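Local coordinates for protein xyloglucan-specific endo-beta-1,4-glucanase BoGH9A (Bacteroides ovatus, PDB 6DHT) that cleaves the beta-1,4-linked glucan backbone of xyloglucans at internal positions, releasing xyloglucan oligosaccharides, at residues 166-171 against 331-336; 180-185 against 549-554. All coordinates share one frame; numbering follows the deposited sequence. Where two conformers were deposited one is given.

Contact 1. Residues 166-171 against 331-336; sequences WYDAGD and GEYGDT. With CA (calcium ion), chain C; EDO (1,2-ethanediol), chain E; IMD (imidazole), chain B.
Tyr333 reaches Asp168 with its hydroxyl in the active-site cleft of the GH9 catalytic domain, an (alpha/alpha)6 barrel whose loops carry the catalytic machinery. The direct contact is one hydrogen bond: Tyr333 OH donates to Asp168 OD2 at 2.6 Å, and OD2 accepts through its syn lone pair, on the side of OD1. The two side chains arrive from opposite directions, and OD2 lies at the ring's edge near its plane, while the carboxylate stands at 90° to the ring. With CG of Asp168 anti to the backbone N (chi1 -163°), the carboxylate extends toward the tyrosine; its other oxygen, OD1, takes a hydrogen bond from Asn178, so both ends of the group are held. Asp171, the predicted nucleophile, belongs to the same loop.

Small molecules, probably from the crystallisation liquor, add further polar and packing contacts. An imidazole donates through N3 to Tyr333 OH at 2.8 Å and also bonds Glu548, the predicted proton donor. Ethanediol lies over one face of the Tyr333 ring, with C1 3.5 Å above the plane and offset toward the rim.

Metal binding is confined to the far end of 331-336, where Asp335 OD2 coordinates calcium at 2.4 Å.

Contact 2. Residues 180-185 against 549-554; sequences GYSIGL and VAINWN
Ser182 and Asn552 mark the closest backbone approach between two helices of the (alpha/alpha)6 barrel, 176-192 and 551-567, with their CA atoms 5.0 Å apart. Such closeness in a buried interface illustrates how a small side chain lets one helix come near the first turn of another, here just after Ala550 at the N-cap position.

Ser182 can be followed outward. Its CB points toward 549-554 and lies 4.1 Å from Ile551 O. Its OG, placed beside the backbone N and anti to the carbonyl carbon (chi1 -67°), reaches the backbone of Asn552 at CA, 3.2 Å away. The same oxygen lies near Asn552 N, at an angle too poor for a bond, and near Ile551 O, Asn552 CB and, more loosely, CG1 of Ile551. These are packing contacts; the polar need of OG is met within its own helix by the carbonyl oxygen of Asn178, one turn earlier.

Tyr181 packs alongside. The CD2-CE2 edge of its ring meets Asn552 CB, CE2 at 4.0 Å, and the two side chains cross at about a right angle, with ring and amide planes 74° apart. Asn552 has CG between the backbone N and the carbonyl carbon (chi1 53°), which leads its amide away from 180-185: OD1 accepts from Asn178 ND2, and ND2 bonds a bound di(hydroxyethyl)ether.

Besides the direct Asn178 bond, a water bridges 180-185 and 549-554. In the plane of the Tyr181 ring at its edge, it lies 2.8 Å from Tyr181 OH and donates to Asn552 O, also at 2.8 Å.

In the fold
Contact 2 is the core member of the pair, wholly buried near the centre of the chain, whereas contact 1 is partly buried and joins two loops of the active-site cleft. Their chemistry follows suit: a carboxylate accepts from a phenol hydroxyl in contact 1, while contact 2 relies on close helix packing and a water bridge. The centres are about 10 Å apart and the two share a seam, where Asp168 O and Ile551 N lie 2.8 Å apart, a probable hydrogen bond, and Trp166 packs on Ile183. Asn178 serves both, its ND2 bonding the side chains of Asp168 and Asn552, and thus ties the cleft loop 166-171 to helices 176-192 and 551-567.

Contact 1. Residues 166-171 against 331-336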
loop_
_atom_site.group_PDB
_atom_site.type_symbol
_atom_site.label_atom_id
_atom_site.label_comp_id
_atom_site.label_asym_id
_atom_site.label_seq_id
_atom_site.Cartn_x
_atom_site.Cartn_y
_atom_site.Cartn_z
ATOM N N TRP A 166 7.554 -0.080 -12.410
ATOM C CA TRP A 166 7.591 1.155 -11.642
ATOM C C TRP A 166 8.933 1.384 -10.936
ATOM O O TRP A 166 9.545 0.440 -10.466
ATOM C CB TRP A 166 6.533 1.157 -10.531
ATOM C CG TRP A 166 5.130 0.839 -10.959
ATOM C CD1 TRP A 166 4.381 1.503 -11.881
ATOM C CD2 TRP A 166 4.302 -0.206 -10.434
ATOM N NE1 TRP A 166 3.130 0.924 -11.973
ATOM C CE2 TRP A 166 3.059 -0.126 -11.093
ATOM C CE3 TRP A 166 4.492 -1.192 -9.470
ATOM C CZ2 TRP A 166 2.015 -0.989 -10.801
ATOM C CZ3 TRP A 166 3.446 -2.045 -9.178
ATOM C CH2 TRP A 166 2.228 -1.934 -9.836
ATOM N N TYR A 167 9.323 2.638 -10.775
ATOM C CA TYR A 167 10.294 2.975 -9.757
ATOM C C TYR A 167 9.727 2.535 -8.404
ATOM O O TYR A 167 8.547 2.747 -8.113
ATOM C CB TYR A 167 10.551 4.465 -9.712
ATOM C CG TYR A 167 11.133 5.075 -10.958
ATOM C CD1 TYR A 167 12.276 4.560 -11.545
ATOM C CD2 TYR A 167 10.539 6.198 -11.538
ATOM C CE1 TYR A 167 12.805 5.145 -12.676
ATOM C CE2 TYR A 167 11.059 6.771 -12.678
ATOM C CZ TYR A 167 12.198 6.240 -13.228
ATOM O OH TYR A 167 12.726 6.799 -14.372
ATOM N N ASP A 168 10.554 1.946 -7.553
ATOM C CA ASP A 168 10.077 1.414 -6.286
ATOM C C ASP A 168 9.548 2.471 -5.328
ATOM O O ASP A 168 8.580 2.225 -4.589
ATOM C CB ASP A 168 11.199 0.676 -5.576
ATOM C CG ASP A 168 10.702 -0.241 -4.488
ATOM O OD1 ASP A 168 9.816 -1.084 -4.766
ATOM O OD2 ASP A 168 11.220 -0.156 -3.365
ATOM N N ALA A 169 10.210 3.627 -5.244
ATOM C CA ALA A 169 10.027 4.464 -4.084
ATOM C C ALA A 169 10.674 5.815 -4.321
ATOM O O ALA A 169 10.528 6.392 -5.398
ATOM C CB ALA A 169 10.648 3.756 -2.875
ATOM N N GLY A 170 11.390 6.325 -3.319
ATOM C CA GLY A 170 12.145 7.543 -3.508
ATOM C C GLY A 170 13.365 7.356 -4.385
ATOM O O GLY A 170 13.977 8.368 -4.787
ATOM N N ASP A 171 13.735 6.107 -4.658
ATOM C CA ASP A 171 14.830 5.719 -5.571
ATOM C C ASP A 171 14.280 5.198 -6.902
ATOM O O ASP A 171 13.052 5.022 -7.067
ATOM C CB ASP A 171 15.739 4.662 -4.932
ATOM C CG ASP A 171 15.058 3.339 -4.719
ATOM O OD1 ASP A 171 14.029 3.342 -3.986
ATOM O OD2 ASP A 171 15.587 2.330 -5.240
ATOM N N GLY A 331 18.300 -1.059 -2.272
ATOM C CA GLY A 331 17.440 -1.718 -1.296
ATOM C C GLY A 331 17.600 -3.232 -1.241
ATOM O O GLY A 331 17.582 -3.894 -2.266
ATOM N N GLU A 332 17.747 -3.783 -0.036
ATOM C CA GLU A 332 18.029 -5.202 0.081
ATOM C C GLU A 332 16.784 -6.062 -0.104
ATOM O O GLU A 332 16.820 -7.031 -0.858
ATOM C CB GLU A 332 18.680 -5.549 1.411
ATOM C CG GLU A 332 19.126 -6.998 1.453
ATOM C CD GLU A 332 19.871 -7.358 2.723
ATOM O OE1 GLU A 332 19.485 -6.844 3.800
ATOM O OE2 GLU A 332 20.836 -8.163 2.632
ATOM N N TYR A 333 15.699 -5.713 0.589
ATOM C CA TYR A 333 14.504 -6.587 0.655
ATOM C C TYR A 333 14.936 -8.009 0.953
ATOM O O TYR A 333 14.638 -8.929 0.188
ATOM C CB TYR A 333 13.658 -6.535 -0.630
ATOM C CG TYR A 333 12.973 -5.190 -0.811
ATOM C CD1 TYR A 333 11.878 -4.838 -0.033
ATOM C CD2 TYR A 333 13.424 -4.276 -1.742
ATOM C CE1 TYR A 333 11.251 -3.599 -0.172
ATOM C CE2 TYR A 333 12.814 -3.027 -1.886
ATOM C CZ TYR A 333 11.704 -2.715 -1.095
ATOM O OH TYR A 333 11.077 -1.505 -1.198
ATOM N N GLY A 334 15.661 -8.152 2.060
ATOM C CA GLY A 334 16.190 -9.437 2.477
ATOM C C GLY A 334 15.239 -10.134 3.428
ATOM O O GLY A 334 14.435 -9.482 4.100
ATOM N N ASP A 335 15.344 -11.458 3.488
ATOM C CA ASP A 335 14.413 -12.264 4.257
ATOM C C ASP A 335 14.968 -13.677 4.333
ATOM O O ASP A 335 15.336 -14.247 3.308
ATOM C CB ASP A 335 13.060 -12.269 3.518
ATOM C CG ASP A 335 11.901 -12.811 4.352
ATOM O OD1 ASP A 335 12.046 -13.122 5.553
ATOM O OD2 ASP A 335 10.791 -12.874 3.772
ATOM N N THR A 336 15.029 -14.237 5.537
ATOM C CA THR A 336 15.443 -15.637 5.703
ATOM C C THR A 336 14.284 -16.548 6.095
ATOM O O THR A 336 14.489 -17.707 6.461
ATOM C CB THR A 336 16.561 -15.778 6.759
ATOM O OG1 THR A 336 16.122 -15.237 8.009
ATOM C CG2 THR A 336 17.805 -15.057 6.304
HETATM CA CA CA C . 8.724 -13.931 4.382
HETATM C C1 EDO E . 13.942 -1.774 1.509
HETATM O O1 EDO E . 14.990 -0.808 1.613
HETATM C C2 EDO E . 14.060 -2.776 2.653
HETATM O O2 EDO E . 15.236 -3.584 2.485
HETATM N N1 IMD B . 11.100 2.802 0.549
HETATM C C2 IMD B . 11.368 1.655 -0.115
HETATM N N3 IMD B . 10.626 0.671 0.449
HETATM C C4 IMD B . 9.914 1.196 1.470
HETATM C C5 IMD B . 10.215 2.548 1.533
HETATM O O HOH W 1 9.483 -13.420 6.670
#

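Contact 2. Residues 180-185 against 549-554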
loop_
_atom_site.group_PDB
_atom_site.type_symbol
_atom_site.label_atom_id
_atom_site.label_comp_id
_atom_site.label_asym_id
_atom_site.label_seq_id
_atom_site.Cartn_x
_atom_site.Cartn_y
_atom_site.Cartn_z
ATOM N N GLY A 180 5.889 -7.267 -6.518
ATOM C CA GLY A 180 5.037 -8.431 -6.515
ATOM C C GLY A 180 4.079 -8.402 -5.347
ATOM O O GLY A 180 2.883 -8.650 -5.514
ATOM N N TYR A 181 4.597 -8.116 -4.164
ATOM C CA TYR A 181 3.781 -7.953 -2.962
ATOM C C TYR A 181 2.737 -6.847 -3.162
ATOM O O TYR A 181 1.541 -6.998 -2.817
ATOM C CB TYR A 181 4.660 -7.557 -1.772
ATOM C CG TYR A 181 3.836 -6.980 -0.670
ATOM C CD1 TYR A 181 3.106 -7.790 0.199
ATOM C CD2 TYR A 181 3.760 -5.613 -0.517
ATOM C CE1 TYR A 181 2.321 -7.215 1.207
ATOM C CE2 TYR A 181 2.986 -5.039 0.454
ATOM C CZ TYR A 181 2.261 -5.847 1.315
ATOM O OH TYR A 181 1.498 -5.255 2.320
ATOM N N SER A 182 3.180 -5.720 -3.700
ATOM C CA SER A 182 2.304 -4.568 -3.851
ATOM C C SER A 182 1.098 -4.866 -4.742
ATOM O O SER A 182 -0.050 -4.546 -4.407
ATOM C CB SER A 182 3.072 -3.374 -4.406
ATOM O OG SER A 182 4.051 -2.882 -3.473
ATOM N N ILE A 183 1.361 -5.455 -5.897
ATOM C CA ILE A 183 0.306 -5.895 -6.797
ATOM C C ILE A 183 -0.556 -6.945 -6.100
ATOM O O ILE A 183 -1.778 -6.879 -6.169
ATOM C CB ILE A 183 0.904 -6.469 -8.068
ATOM C CG1 ILE A 183 1.665 -5.409 -8.858
ATOM C CG2 ILE A 183 -0.193 -7.052 -8.906
ATOM C CD1 ILE A 183 2.598 -5.955 -9.902
ATOM N N GLY A 184 0.066 -7.876 -5.381
ATOM C CA GLY A 184 -0.679 -8.910 -4.691
ATOM C C GLY A 184 -1.708 -8.348 -3.708
ATOM O O GLY A 184 -2.832 -8.852 -3.621
ATOM N N LEU A 185 -1.325 -7.285 -3.009
ATOM C CA LEU A 185 -2.216 -6.638 -2.053
ATOM C C LEU A 185 -3.336 -5.900 -2.790
ATOM O O LEU A 185 -4.515 -6.067 -2.449
ATOM C CB LEU A 185 -1.423 -5.674 -1.155
ATOM C CG LEU A 185 -2.280 -4.895 -0.149
ATOM C CD1 LEU A 185 -3.050 -5.818 0.777
ATOM C CD2 LEU A 185 -1.395 -3.953 0.640
ATOM N N VAL A 549 8.536 7.825 0.300
ATOM C CA VAL A 549 7.331 7.292 -0.354
ATOM C C VAL A 549 7.718 5.977 -1.005
ATOM O O VAL A 549 8.879 5.715 -1.279
ATOM C CB VAL A 549 6.770 8.289 -1.408
ATOM C CG1 VAL A 549 6.395 9.609 -0.741
ATOM C CG2 VAL A 549 7.775 8.505 -2.563
ATOM N N ALA A 550 6.752 5.095 -1.233
ATOM C CA ALA A 550 7.050 3.768 -1.766
ATOM C C ALA A 550 5.826 3.070 -2.325
ATOM O O ALA A 550 4.717 3.250 -1.803
ATOM C CB ALA A 550 7.648 2.901 -0.690
ATOM N N ILE A 551 6.020 2.241 -3.338
ATOM C CA ILE A 551 4.886 1.526 -3.931
ATOM C C ILE A 551 4.168 0.619 -2.935
ATOM O O ILE A 551 2.935 0.452 -3.045
ATOM C CB ILE A 551 5.266 0.759 -5.206
ATOM C CG1 ILE A 551 6.357 -0.280 -4.937
ATOM C CG2 ILE A 551 5.613 1.718 -6.330
ATOM C CD1 ILE A 551 6.673 -1.218 -6.100
ATOM N N ASN A 552 4.877 0.012 -1.991
ATOM C CA ASN A 552 4.214 -0.869 -1.030
ATOM C C ASN A 552 3.418 -0.090 -0.025
ATOM O O ASN A 552 2.449 -0.592 0.514
ATOM C CB ASN A 552 5.189 -1.829 -0.352
ATOM C CG ASN A 552 6.377 -1.130 0.279
ATOM O OD1 ASN A 552 7.049 -0.285 -0.344
ATOM N ND2 ASN A 552 6.649 -1.481 1.522
ATOM N N TRP A 553 3.823 1.149 0.234
ATOM C CA TRP A 553 3.090 2.022 1.134
ATOM C C TRP A 553 1.853 2.557 0.417
ATOM O O TRP A 553 0.767 2.587 0.993
ATOM C CB TRP A 553 4.003 3.155 1.640
ATOM C CG TRP A 553 5.136 2.634 2.464
ATOM C CD1 TRP A 553 5.299 1.372 2.901
ATOM C CD2 TRP A 553 6.269 3.374 2.953
ATOM N NE1 TRP A 553 6.443 1.265 3.622
ATOM C CE2 TRP A 553 7.071 2.476 3.661
ATOM C CE3 TRP A 553 6.675 4.703 2.849
ATOM C CZ2 TRP A 553 8.259 2.856 4.290
ATOM C CZ3 TRP A 553 7.859 5.084 3.470
ATOM C CH2 TRP A 553 8.634 4.161 4.173
ATOM N N ASN A 554 1.984 2.915 -0.852
ATOM C CA ASN A 554 0.814 3.307 -1.620
ATOM C C ASN A 554 -0.129 2.142 -1.914
ATOM O O ASN A 554 -1.338 2.361 -2.070
ATOM C CB ASN A 554 1.185 4.059 -2.879
ATOM C CG ASN A 554 0.973 5.525 -2.706
ATOM O OD1 ASN A 554 1.582 6.140 -1.825
ATOM N ND2 ASN A 554 0.062 6.095 -3.466
HETATM O O HOH W 2 2.130 -2.520 2.514
#